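Local structure of uncharacterized protein (Magnetospirillum magneticum AMB-1, 5MU5) at residues V275-S280 against T399-L404; T305-L310 against F340-A345; F319-E324 against T394-T399; S389-T394 against E466-W471; L404-L409 against A523-S528. The protein is a Maf glycosyltransferase involved in bacterial flagella formation, where it probably transfers sugars onto flagellin. All blocks are in the same frame, centred on the assembly; numbering follows the deposited sequence.

Interaction 1 (V275-S280 against T399-L404); sequences VFIVGS and TAALAL. With SO4 (sulfate ion), chain B.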
# COMPACT_ATOMS: atom_id res chain seq x y z
N VAL A 275 -5.13 -20.30 23.11
CA VAL A 275 -6.18 -19.87 22.23
C VAL A 275 -6.16 -20.74 20.96
O VAL A 275 -5.09 -21.08 20.43
CB VAL A 275 -6.07 -18.36 21.91
CG1 VAL A 275 -4.89 -18.07 21.01
CG2 VAL A 275 -7.35 -17.87 21.26
N PHE A 276 -7.35 -21.12 20.52
CA PHE A 276 -7.55 -21.84 19.28
C PHE A 276 -8.10 -20.87 18.26
O PHE A 276 -9.19 -20.33 18.46
CB PHE A 276 -8.55 -22.98 19.41
CG PHE A 276 -8.11 -24.09 20.29
CD1 PHE A 276 -6.80 -24.17 20.78
CD2 PHE A 276 -8.99 -25.09 20.59
CE1 PHE A 276 -6.42 -25.22 21.56
CE2 PHE A 276 -8.60 -26.15 21.38
CZ PHE A 276 -7.33 -26.21 21.87
N ILE A 277 -7.33 -20.64 17.20
CA ILE A 277 -7.72 -19.75 16.12
C ILE A 277 -8.19 -20.63 15.00
O ILE A 277 -7.45 -21.47 14.52
CB ILE A 277 -6.55 -18.87 15.69
CG1 ILE A 277 -6.26 -17.87 16.81
CG2 ILE A 277 -6.88 -18.12 14.41
CD1 ILE A 277 -4.86 -17.34 16.83
N VAL A 278 -9.44 -20.45 14.61
CA VAL A 278 -10.08 -21.36 13.69
C VAL A 278 -10.49 -20.65 12.43
O VAL A 278 -11.31 -19.75 12.47
CB VAL A 278 -11.36 -21.98 14.32
CG1 VAL A 278 -11.91 -23.05 13.42
CG2 VAL A 278 -11.05 -22.57 15.68
N GLY A 279 -9.91 -21.07 11.31
CA GLY A 279 -10.28 -20.57 9.99
C GLY A 279 -11.25 -21.49 9.29
O GLY A 279 -11.69 -22.52 9.84
N SER A 280 -11.54 -21.16 8.04
CA SER A 280 -12.51 -21.90 7.25
C SER A 280 -11.94 -23.00 6.34
O SER A 280 -12.65 -23.54 5.51
CB SER A 280 -13.38 -20.91 6.44
OG SER A 280 -12.59 -20.11 5.57
N THR A 399 -3.99 -11.58 15.05
CA THR A 399 -3.40 -10.35 15.56
C THR A 399 -4.18 -9.88 16.79
O THR A 399 -3.57 -9.38 17.75
CB THR A 399 -3.25 -9.24 14.49
OG1 THR A 399 -2.50 -8.14 15.03
CG2 THR A 399 -4.60 -8.70 14.05
N ALA A 400 -5.50 -10.06 16.77
CA ALA A 400 -6.34 -9.69 17.93
C ALA A 400 -5.93 -10.51 19.13
O ALA A 400 -5.82 -9.98 20.23
CB ALA A 400 -7.82 -9.91 17.64
N ALA A 401 -5.69 -11.80 18.93
CA ALA A 401 -5.32 -12.68 20.03
C ALA A 401 -4.01 -12.28 20.69
O ALA A 401 -3.88 -12.29 21.91
CB ALA A 401 -5.24 -14.11 19.54
N LEU A 402 -3.03 -11.91 19.87
CA LEU A 402 -1.72 -11.51 20.38
C LEU A 402 -1.83 -10.17 21.08
O LEU A 402 -1.21 -9.95 22.11
CB LEU A 402 -0.70 -11.45 19.23
CG LEU A 402 -0.37 -12.82 18.63
CD1 LEU A 402 0.26 -12.66 17.26
CD2 LEU A 402 0.53 -13.62 19.57
N ALA A 403 -2.65 -9.28 20.53
CA ALA A 403 -2.85 -7.97 21.12
C ALA A 403 -3.48 -8.07 22.53
O ALA A 403 -3.08 -7.35 23.45
CB ALA A 403 -3.70 -7.12 20.20
N LEU A 404 -4.43 -8.99 22.69
CA LEU A 404 -5.11 -9.19 23.96
C LEU A 404 -4.24 -9.85 25.02
O LEU A 404 -4.53 -9.74 26.19
CB LEU A 404 -6.36 -10.03 23.75
CG LEU A 404 -7.40 -9.32 22.89
CD1 LEU A 404 -8.56 -10.29 22.74
CD2 LEU A 404 -7.84 -8.00 23.50
S SO4 B . -13.98 -16.37 5.69
O1 SO4 B . -13.07 -17.12 6.59
O2 SO4 B . -14.44 -17.33 4.64
O3 SO4 B . -13.23 -15.23 5.06
O4 SO4 B . -15.09 -15.81 6.51
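No flat group enters the contact of V275 and I277 with A401; the nearby ring of F276 belongs to the next strand position, turns to the opposite face of the sheet and meets F412 edge-to-face. The contact itself is purely aliphatic. The methyl group of A401 faces strand 275-278 from helix 393-404 and touches two branches: V275 CG1 lies 4.2 Å from A401 CB, and I277 CD1 reaches the same CB at 4.2 Å. In I277 the outer torsion is extended (chi2 156°), which carries CD1 out to the helix. The strand is an inner one of a largely parallel sheet, with 408-412 and 299-303 as its neighbours; L409 and I301 add their side chains to this layer. Past its end, the S280 hydroxyl gives a hydrogen bond to a sulfate, OG to O1 at 3.2 Å, and T305 OG1 holds the same ion. The sulfate probably came from the crystallisation liquor, but its place beyond the strand end is consistent with an anion-binding pocket. With no hydrogen bond across the contact, cohesion here probably comes from buried hydrocarbon, and the small A401 lets the backbones approach, V275 CA to A401 CA 7.6 Å.

Interaction 2 (T305-L310 against F340-A345); sequences TASRVL and FGFGSA. With SO4 (sulfate ion), chain B.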
# COMPACT_ATOMS: atom_id res chain seq x y z
N THR A 305 -16.36 -17.27 8.55
CA THR A 305 -17.25 -18.41 8.26
C THR A 305 -16.94 -19.70 9.00
O THR A 305 -17.74 -20.65 8.94
CB THR A 305 -17.32 -18.72 6.74
OG1 THR A 305 -15.99 -18.88 6.21
CG2 THR A 305 -18.02 -17.59 6.01
N ALA A 306 -15.80 -19.74 9.68
CA ALA A 306 -15.45 -20.88 10.54
C ALA A 306 -16.53 -21.18 11.58
O ALA A 306 -16.64 -22.30 12.07
CB ALA A 306 -14.16 -20.56 11.27
N SER A 307 -17.31 -20.18 11.93
CA SER A 307 -18.33 -20.33 12.96
C SER A 307 -19.34 -21.44 12.64
O SER A 307 -19.78 -22.17 13.53
CB SER A 307 -19.05 -18.99 13.17
OG SER A 307 -19.65 -18.53 11.96
N ARG A 308 -19.66 -21.58 11.36
CA ARG A 308 -20.60 -22.59 10.90
C ARG A 308 -20.22 -24.00 11.36
O ARG A 308 -21.04 -24.70 11.94
CB ARG A 308 -20.75 -22.53 9.38
CG ARG A 308 -21.75 -23.51 8.83
CD ARG A 308 -22.00 -23.31 7.33
NE ARG A 308 -22.84 -22.14 7.01
CZ ARG A 308 -24.16 -22.05 7.24
NH1 ARG A 308 -24.83 -23.05 7.83
NH2 ARG A 308 -24.81 -20.95 6.90
N VAL A 309 -18.97 -24.39 11.12
CA VAL A 309 -18.52 -25.75 11.46
C VAL A 309 -18.36 -25.93 12.98
O VAL A 309 -18.65 -27.00 13.52
CB VAL A 309 -17.23 -26.16 10.69
CG1 VAL A 309 -16.02 -25.30 11.07
CG2 VAL A 309 -16.94 -27.64 10.92
N LEU A 310 -17.93 -24.89 13.67
CA LEU A 310 -17.84 -24.96 15.11
C LEU A 310 -19.23 -25.15 15.69
O LEU A 310 -19.47 -26.11 16.44
CB LEU A 310 -17.16 -23.71 15.69
CG LEU A 310 -15.74 -23.51 15.20
CD1 LEU A 310 -15.23 -22.14 15.56
CD2 LEU A 310 -14.82 -24.57 15.77
N PHE A 340 -28.01 -21.64 13.83
CA PHE A 340 -27.45 -22.18 15.07
C PHE A 340 -27.48 -21.26 16.28
O PHE A 340 -27.41 -21.74 17.41
CB PHE A 340 -25.99 -22.56 14.87
CG PHE A 340 -25.76 -23.50 13.74
CD1 PHE A 340 -26.06 -24.86 13.86
CD2 PHE A 340 -25.23 -23.04 12.54
CE1 PHE A 340 -25.84 -25.73 12.81
CE2 PHE A 340 -25.01 -23.91 11.48
CZ PHE A 340 -25.31 -25.26 11.62
N GLY A 341 -27.53 -19.95 16.05
CA GLY A 341 -27.42 -18.98 17.15
C GLY A 341 -25.96 -18.86 17.55
O GLY A 341 -25.20 -19.80 17.39
N PHE A 342 -25.57 -17.71 18.08
CA PHE A 342 -24.17 -17.48 18.47
C PHE A 342 -23.92 -17.58 19.96
O PHE A 342 -22.79 -17.43 20.41
CB PHE A 342 -23.68 -16.14 17.93
CG PHE A 342 -23.15 -16.22 16.54
CD1 PHE A 342 -21.86 -16.68 16.31
CD2 PHE A 342 -23.93 -15.86 15.46
CE1 PHE A 342 -21.36 -16.76 15.03
CE2 PHE A 342 -23.44 -15.95 14.16
CZ PHE A 342 -22.16 -16.41 13.95
N GLY A 343 -24.98 -17.83 20.73
CA GLY A 343 -24.84 -18.01 22.17
C GLY A 343 -24.22 -16.82 22.86
O GLY A 343 -24.65 -15.68 22.66
N SER A 344 -23.20 -17.07 23.67
CA SER A 344 -22.53 -16.02 24.43
C SER A 344 -21.29 -15.41 23.72
O SER A 344 -20.52 -14.71 24.35
CB SER A 344 -22.06 -16.62 25.75
OG SER A 344 -21.14 -17.66 25.46
N ALA A 345 -21.10 -15.69 22.43
CA ALA A 345 -19.92 -15.19 21.71
C ALA A 345 -19.89 -13.67 21.63
O ALA A 345 -20.90 -13.04 21.40
CB ALA A 345 -19.87 -15.78 20.29
S SO4 B . -13.98 -16.37 5.69
O1 SO4 B . -13.07 -17.12 6.59
O2 SO4 B . -14.44 -17.33 4.64
O3 SO4 B . -13.23 -15.23 5.06
O4 SO4 B . -15.09 -15.81 6.51
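S307 and F342 make the inner contact: S307 CB approaches F342 CE1 at 3.7 Å, and S307 OG lies 3.8 Å from F342 CZ, so the serine meets the CE1-CZ side of the ring obliquely; OG also has a weak hydrogen bond to G304 O. Nearer the surface, R308 brings its guanidinium to F340, with NH1 3.8 Å from CE2 at the ring edge and the two planes 66° apart. This is van der Waals contact rather than a stack, and the charge of R308 is answered by a salt bridge from NH1 to E339. R308 gets there with CG anti to its backbone N (chi1 -178°) and a bend at chi3. F342 is wedged by L333 and H337 of helix 327-340 and by F361. Exchanging F342 for alanine is likely to open a gap beside S307 and deprive F361 and L333 of their aromatic neighbour. Behind the ring the chain reverses in a type II' turn, with A345 N bonded to F342 O at 3.2 Å; Q316 NE2 also donates to that oxygen. T305 grips the sulfate twice, N to O4 at 2.8 Å and OG1 to O2 at 2.7 Å. Helices 307-312 and 327-340 lie in successive beta-alpha-beta crossovers between the parallel strands 299-303, 319-322 and 346-350, and the anion sits past a strand end where alpha/beta folds commonly bind ligands.

Interaction 3 (F319-E324 against T394-T399); sequences FQMLLE and TNTGTT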
# COMPACT_ATOMS: atom_id res chain seq x y z
N PHE A 319 -14.93 -15.81 20.90
CA PHE A 319 -14.91 -14.62 20.07
C PHE A 319 -15.20 -14.98 18.64
O PHE A 319 -14.77 -16.03 18.17
CB PHE A 319 -13.58 -13.90 20.18
CG PHE A 319 -13.29 -13.41 21.56
CD1 PHE A 319 -14.02 -12.36 22.09
CD2 PHE A 319 -12.32 -14.01 22.34
CE1 PHE A 319 -13.79 -11.90 23.38
CE2 PHE A 319 -12.08 -13.56 23.63
CZ PHE A 319 -12.83 -12.51 24.15
N GLN A 320 -15.97 -14.13 17.98
CA GLN A 320 -16.24 -14.24 16.55
C GLN A 320 -15.61 -13.02 15.88
O GLN A 320 -15.87 -11.87 16.26
CB GLN A 320 -17.75 -14.31 16.29
CG GLN A 320 -18.16 -14.21 14.82
CD GLN A 320 -17.74 -15.43 14.01
OE1 GLN A 320 -17.76 -16.56 14.50
NE2 GLN A 320 -17.37 -15.20 12.76
N MET A 321 -14.77 -13.28 14.87
CA MET A 321 -14.04 -12.20 14.21
C MET A 321 -14.68 -11.85 12.88
O MET A 321 -15.15 -12.74 12.13
CB MET A 321 -12.60 -12.59 13.95
CG MET A 321 -11.86 -13.16 15.14
SD MET A 321 -11.61 -12.03 16.50
CE MET A 321 -10.84 -10.66 15.61
N LEU A 322 -14.71 -10.55 12.60
CA LEU A 322 -15.17 -10.06 11.32
C LEU A 322 -14.27 -8.91 10.88
O LEU A 322 -14.08 -7.95 11.63
CB LEU A 322 -16.61 -9.59 11.40
CG LEU A 322 -17.26 -9.28 10.06
CD1 LEU A 322 -17.34 -10.51 9.17
CD2 LEU A 322 -18.65 -8.67 10.29
N LEU A 323 -13.75 -9.01 9.65
CA LEU A 323 -12.88 -7.98 9.07
C LEU A 323 -13.62 -7.14 8.04
O LEU A 323 -13.60 -5.92 8.10
CB LEU A 323 -11.67 -8.63 8.40
CG LEU A 323 -10.69 -7.73 7.61
CD1 LEU A 323 -10.01 -6.75 8.54
CD2 LEU A 323 -9.64 -8.57 6.89
N GLU A 324 -14.28 -7.80 7.11
CA GLU A 324 -14.89 -7.15 5.95
C GLU A 324 -16.07 -6.24 6.25
O GLU A 324 -16.94 -6.55 7.06
CB GLU A 324 -15.41 -8.18 4.95
CG GLU A 324 -14.39 -9.09 4.28
CD GLU A 324 -15.02 -9.89 3.13
OE1 GLU A 324 -15.40 -9.27 2.11
OE2 GLU A 324 -15.15 -11.14 3.24
N THR A 394 -8.67 -14.38 9.19
CA THR A 394 -7.74 -15.22 9.94
C THR A 394 -6.57 -14.41 10.50
O THR A 394 -6.05 -14.73 11.58
CB THR A 394 -7.22 -16.37 9.05
OG1 THR A 394 -8.29 -17.31 8.87
CG2 THR A 394 -6.12 -17.08 9.71
N ASN A 395 -6.16 -13.38 9.75
CA ASN A 395 -5.14 -12.44 10.20
C ASN A 395 -5.69 -11.64 11.36
O ASN A 395 -4.98 -11.38 12.32
CB ASN A 395 -4.75 -11.46 9.08
CG ASN A 395 -4.18 -12.16 7.87
OD1 ASN A 395 -4.82 -12.23 6.79
ND2 ASN A 395 -3.01 -12.73 8.06
N THR A 396 -6.95 -11.23 11.24
CA THR A 396 -7.62 -10.42 12.26
C THR A 396 -7.67 -11.15 13.58
O THR A 396 -7.35 -10.59 14.61
CB THR A 396 -9.07 -10.07 11.86
OG1 THR A 396 -9.10 -9.61 10.49
CG2 THR A 396 -9.63 -9.01 12.79
N GLY A 397 -8.05 -12.42 13.54
CA GLY A 397 -8.12 -13.23 14.76
C GLY A 397 -6.75 -13.47 15.38
O GLY A 397 -6.59 -13.41 16.59
N THR A 398 -5.75 -13.73 14.56
CA THR A 398 -4.41 -13.97 15.08
C THR A 398 -3.85 -12.72 15.72
O THR A 398 -3.30 -12.77 16.82
CB THR A 398 -3.51 -14.43 13.96
OG1 THR A 398 -4.06 -15.63 13.40
CG2 THR A 398 -2.10 -14.68 14.47
N THR A 399 -3.99 -11.58 15.05
CA THR A 399 -3.40 -10.35 15.56
C THR A 399 -4.18 -9.88 16.79
O THR A 399 -3.57 -9.38 17.75
CB THR A 399 -3.25 -9.24 14.49
OG1 THR A 399 -2.50 -8.14 15.03
CG2 THR A 399 -4.60 -8.70 14.05
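M321 and L323 pack on T396 and G397 where helix 393-404 crosses strand 319-322, a helix-on-sheet layer of an alpha/beta fold. The tight part is at M321. Its chain is bent at both chi2 (-65°) and chi3 (-53°), curling CE over T396, and CE presses on T396 CG2 at 3.5 Å, closer than usual for two carbons. M321 CG meets G397 CA at 3.8 Å; a side chain on that helix residue would crowd CG. The glycine thus allows a close backbone approach, with M321 CA 6.0 Å from G397 CA. An alanine in place of M321 would probably open a gap over G397 and leave the T396 methyl without its close partner. Toward L323 the fit is looser and more mixed: L323 CB comes 3.5 Å from T396 OG1 and the rest of the leucine fans round that oxygen. The hydroxyl is not short of a partner, since S389 O is hydrogen-bonded to it. One residue on, the chain reaches solvent at E324. The helix also binds its own backbone on the side turned from the strand: T398 OG1 donates to T394 O at 2.8 Å, a carbonyl that T398 N shares.

Interaction 4 (S389-T394 against E466-W471); sequences SGPTVT and ETIMLW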
# COMPACT_ATOMS: atom_id res chain seq x y z
N SER A 389 -4.03 -6.84 10.56
CA SER A 389 -5.39 -7.34 10.79
C SER A 389 -5.96 -7.88 9.50
O SER A 389 -6.98 -8.58 9.54
CB SER A 389 -6.33 -6.28 11.40
OG SER A 389 -6.59 -5.22 10.52
N GLY A 390 -5.31 -7.55 8.37
CA GLY A 390 -5.68 -8.07 7.04
C GLY A 390 -4.54 -8.90 6.47
O GLY A 390 -3.48 -9.00 7.10
N PRO A 391 -4.71 -9.42 5.24
CA PRO A 391 -5.82 -9.18 4.33
C PRO A 391 -7.10 -9.96 4.59
O PRO A 391 -8.15 -9.57 4.09
CB PRO A 391 -5.24 -9.58 2.96
CG PRO A 391 -4.18 -10.58 3.27
CD PRO A 391 -3.58 -10.10 4.56
N THR A 392 -7.04 -11.05 5.34
CA THR A 392 -8.25 -11.83 5.64
C THR A 392 -8.52 -11.96 7.17
O THR A 392 -7.68 -11.58 8.03
CB THR A 392 -8.15 -13.21 5.00
OG1 THR A 392 -7.02 -13.89 5.54
CG2 THR A 392 -7.96 -13.05 3.49
N VAL A 393 -9.68 -12.52 7.48
CA VAL A 393 -10.21 -12.54 8.85
C VAL A 393 -9.39 -13.44 9.78
O VAL A 393 -9.38 -13.25 11.00
CB VAL A 393 -11.72 -12.89 8.85
CG1 VAL A 393 -11.97 -14.30 8.32
CG2 VAL A 393 -12.33 -12.69 10.24
N THR A 394 -8.67 -14.38 9.19
CA THR A 394 -7.74 -15.22 9.94
C THR A 394 -6.57 -14.41 10.50
O THR A 394 -6.05 -14.73 11.58
CB THR A 394 -7.22 -16.37 9.05
OG1 THR A 394 -8.29 -17.31 8.87
CG2 THR A 394 -6.12 -17.08 9.71
N GLU A 466 -3.06 -20.00 -3.67
CA GLU A 466 -3.29 -18.85 -4.51
C GLU A 466 -2.61 -17.66 -3.89
O GLU A 466 -2.23 -17.69 -2.71
CB GLU A 466 -4.78 -18.54 -4.55
CG GLU A 466 -5.67 -19.68 -5.03
CD GLU A 466 -7.11 -19.50 -4.60
OE1 GLU A 466 -7.56 -18.34 -4.44
OE2 GLU A 466 -7.82 -20.52 -4.39
N THR A 467 -2.54 -16.59 -4.65
CA THR A 467 -1.82 -15.38 -4.25
C THR A 467 -2.38 -14.71 -2.99
O THR A 467 -1.62 -14.32 -2.12
CB THR A 467 -1.76 -14.42 -5.46
OG1 THR A 467 -0.97 -15.04 -6.48
CG2 THR A 467 -1.17 -13.06 -5.10
N ILE A 468 -3.70 -14.61 -2.89
CA ILE A 468 -4.33 -14.01 -1.70
C ILE A 468 -3.99 -14.80 -0.43
O ILE A 468 -3.84 -14.23 0.67
CB ILE A 468 -5.87 -13.86 -1.85
CG1 ILE A 468 -6.53 -13.20 -0.61
CG2 ILE A 468 -6.55 -15.22 -2.01
CD1 ILE A 468 -6.06 -11.80 -0.27
N MET A 469 -3.87 -16.12 -0.59
CA MET A 469 -3.52 -16.99 0.51
C MET A 469 -2.05 -16.85 0.95
O MET A 469 -1.73 -16.99 2.14
CB MET A 469 -3.89 -18.41 0.13
CG MET A 469 -5.39 -18.51 -0.11
SD MET A 469 -6.00 -20.19 -0.11
CE MET A 469 -5.67 -20.81 -1.75
N LEU A 470 -1.16 -16.53 0.02
CA LEU A 470 0.24 -16.34 0.37
C LEU A 470 0.41 -15.03 1.15
O LEU A 470 1.21 -14.98 2.08
CB LEU A 470 1.13 -16.34 -0.88
CG LEU A 470 0.97 -17.59 -1.78
CD1 LEU A 470 1.62 -17.34 -3.13
CD2 LEU A 470 1.53 -18.83 -1.15
N TRP A 471 -0.36 -14.00 0.79
CA TRP A 471 -0.34 -12.73 1.53
C TRP A 471 -0.86 -12.96 2.93
O TRP A 471 -0.31 -12.47 3.90
CB TRP A 471 -1.20 -11.64 0.88
CG TRP A 471 -0.81 -11.27 -0.53
CD1 TRP A 471 0.41 -11.42 -1.12
CD2 TRP A 471 -1.65 -10.62 -1.49
NE1 TRP A 471 0.36 -10.96 -2.41
CE2 TRP A 471 -0.88 -10.44 -2.66
CE3 TRP A 471 -2.98 -10.16 -1.48
CZ2 TRP A 471 -1.40 -9.84 -3.82
CZ3 TRP A 471 -3.50 -9.57 -2.64
CH2 TRP A 471 -2.70 -9.42 -3.79
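T392 and I468 share a polar partner just beyond 466-471: the hydroxyl of T472 is hydrogen-bonded both to T392 OG1 and to I468 O, tying the two helix starts together. Across the contact everything is hydrocarbon. P391 carries most of the contact, preceded by a cis peptide; its CB lies 4.0 Å from I468 CD1 and its CG 4.0 Å from W471 CB. T392 adds CG2 against I468 CG1 at a looser 4.3 Å. I468 holds CG1 anti to its backbone N (chi1 -179°), and the turn at chi2 swings CD1 toward the proline. W471 touches through CB, its side chain crossing P391 at about a right angle, while the indole runs off along its own helix and takes T467 O on one face, 3.5 Å above the plane. T392 sits at the N-cap of helix 393-404 without a capping bond from its side chain; instead N395 OD1 accepts from T392 N, one half of a capping box. The T392 side chain lies about 5 Å from the sulfate, which is consistent with this loop and helix start bordering an anion pocket at the end of the largely parallel sheet, the usual ligand side of an alpha/beta fold.

Interaction 5 (L404-L409 against A523-S528); sequences LGFREL and AKVRAS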
# COMPACT_ATOMS: atom_id res chain seq x y z
N LEU A 404 -4.43 -8.99 22.69
CA LEU A 404 -5.11 -9.19 23.96
C LEU A 404 -4.24 -9.85 25.02
O LEU A 404 -4.53 -9.74 26.19
CB LEU A 404 -6.36 -10.03 23.75
CG LEU A 404 -7.40 -9.32 22.89
CD1 LEU A 404 -8.56 -10.29 22.74
CD2 LEU A 404 -7.84 -8.00 23.50
N GLY A 405 -3.18 -10.51 24.60
CA GLY A 405 -2.22 -11.06 25.54
C GLY A 405 -1.98 -12.54 25.38
O GLY A 405 -1.11 -13.07 26.05
N PHE A 406 -2.74 -13.21 24.53
CA PHE A 406 -2.54 -14.63 24.31
C PHE A 406 -1.18 -14.89 23.66
O PHE A 406 -0.72 -14.10 22.85
CB PHE A 406 -3.69 -15.22 23.50
CG PHE A 406 -5.02 -15.09 24.18
CD1 PHE A 406 -5.36 -15.94 25.23
CD2 PHE A 406 -5.92 -14.12 23.81
CE1 PHE A 406 -6.57 -15.81 25.89
CE2 PHE A 406 -7.14 -14.00 24.44
CZ PHE A 406 -7.48 -14.85 25.47
N ARG A 407 -0.54 -15.98 24.07
CA ARG A 407 0.79 -16.32 23.62
C ARG A 407 0.95 -17.75 23.12
O ARG A 407 1.74 -17.98 22.21
CB ARG A 407 1.78 -16.00 24.73
CG ARG A 407 1.86 -14.51 25.06
CD ARG A 407 2.50 -13.72 23.94
NE ARG A 407 2.58 -12.27 24.21
CZ ARG A 407 1.65 -11.38 23.88
NH1 ARG A 407 0.53 -11.75 23.26
NH2 ARG A 407 1.85 -10.10 24.15
N GLU A 408 0.19 -18.68 23.68
CA GLU A 408 0.17 -20.04 23.22
C GLU A 408 -1.00 -20.14 22.25
O GLU A 408 -2.16 -20.02 22.64
CB GLU A 408 0.04 -21.00 24.38
CG GLU A 408 0.32 -22.46 24.01
CD GLU A 408 0.09 -23.42 25.17
OE1 GLU A 408 0.28 -23.01 26.32
OE2 GLU A 408 -0.26 -24.59 24.94
N LEU A 409 -0.70 -20.33 20.98
CA LEU A 409 -1.69 -20.28 19.92
C LEU A 409 -1.74 -21.57 19.15
O LEU A 409 -0.70 -22.11 18.82
CB LEU A 409 -1.32 -19.20 18.90
CG LEU A 409 -1.72 -17.75 19.11
CD1 LEU A 409 -1.26 -17.21 20.45
CD2 LEU A 409 -1.13 -16.92 17.99
N ALA A 523 -11.89 -12.99 32.00
CA ALA A 523 -12.17 -11.85 32.85
C ALA A 523 -11.15 -10.72 32.59
O ALA A 523 -11.52 -9.56 32.48
CB ALA A 523 -12.17 -12.27 34.31
N LYS A 524 -9.87 -11.07 32.45
CA LYS A 524 -8.85 -10.05 32.12
C LYS A 524 -9.12 -9.39 30.78
O LYS A 524 -9.12 -8.18 30.64
CB LYS A 524 -7.45 -10.66 32.10
CG LYS A 524 -6.97 -11.07 33.47
CD LYS A 524 -5.56 -11.63 33.47
CE LYS A 524 -5.09 -11.67 34.91
NZ LYS A 524 -3.88 -12.52 35.06
N VAL A 525 -9.37 -10.20 29.78
CA VAL A 525 -9.70 -9.69 28.47
C VAL A 525 -10.88 -8.72 28.56
O VAL A 525 -10.82 -7.59 28.10
CB VAL A 525 -10.02 -10.85 27.51
CG1 VAL A 525 -10.73 -10.33 26.26
CG2 VAL A 525 -8.74 -11.60 27.16
N ARG A 526 -11.96 -9.19 29.17
CA ARG A 526 -13.19 -8.44 29.28
C ARG A 526 -12.96 -7.11 30.01
O ARG A 526 -13.52 -6.09 29.64
CB ARG A 526 -14.18 -9.29 30.05
CG ARG A 526 -15.55 -8.71 30.17
CD ARG A 526 -16.31 -8.99 28.90
NE ARG A 526 -17.47 -8.11 28.79
CZ ARG A 526 -18.21 -8.02 27.70
NH1 ARG A 526 -17.89 -8.77 26.63
NH2 ARG A 526 -19.25 -7.21 27.68
N ALA A 527 -12.14 -7.13 31.05
CA ALA A 527 -11.85 -5.92 31.81
C ALA A 527 -11.04 -4.93 31.00
O ALA A 527 -11.08 -3.76 31.29
CB ALA A 527 -11.11 -6.26 33.10
N SER A 528 -10.31 -5.39 29.98
CA SER A 528 -9.47 -4.50 29.15
C SER A 528 -10.24 -3.77 28.02
O SER A 528 -9.80 -2.74 27.52
CB SER A 528 -8.29 -5.28 28.55
OG SER A 528 -8.77 -6.17 27.55
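A Schellman motif ends helix 393-404 and sets L404 and F406 against V525 of helix 515-528. Its two backbone bonds run from F406 N to A401 O and from G405 N to L402 O. G405 is the C-prime residue with positive phi (125°), where a CB would jam against the carbonyl oxygen of L404. V525 divides its branches between the two partners: CG1 meets L404 CD1 at 4.1 Å, and CG2 lies 3.9 Å from F406 CZ and 4.0 Å from F406 CE2. The valine methyl comes at the far end of the ring obliquely, and both L404 and F406 cross V525 at about a right angle. V525 has CG1 anti to its backbone N (chi1 164°), which spreads the two methyls toward different partners. The turn joins the helix to strand 408-412 of the largely parallel sheet, so helix 515-528, much later in the chain, covers a helix-to-strand connection of this alpha/beta domain; L271 also touches V525, and F406 packs on V275. V525 O takes both S528 N at 2.9 Å and S528 OG at 2.6 Å, where its helix ends. On the far side of F406 its own O receives R407 NH1 at 2.7 Å, the donor standing above the carbonyl plane; the same NH1 also bonds to L402 O.

Helix 393-404 runs through the set: the turn leading into it serves interaction 4, its middle interaction 3 and its last turns interactions 1 and 5. Interactions 1 and 3 are closest, centres about 7 Å apart, and A400 CB meets M321 CE at 3.7 Å between them. Interactions 3 and 4 join through T396 OG1 and S389 O; interactions 3 and 5 touch where F319 CZ lies 3.7 Å from V525 CG1. Strands 275-278 and 408-412 are sheet neighbours, linking interactions 1 and 5. Interactions 1 and 2, centres about 15 Å apart, share the sulfate, held by S280 and T305. Interaction 5 lies about 24 Å from interaction 4, centre to centre, toward the opposite end of the helix.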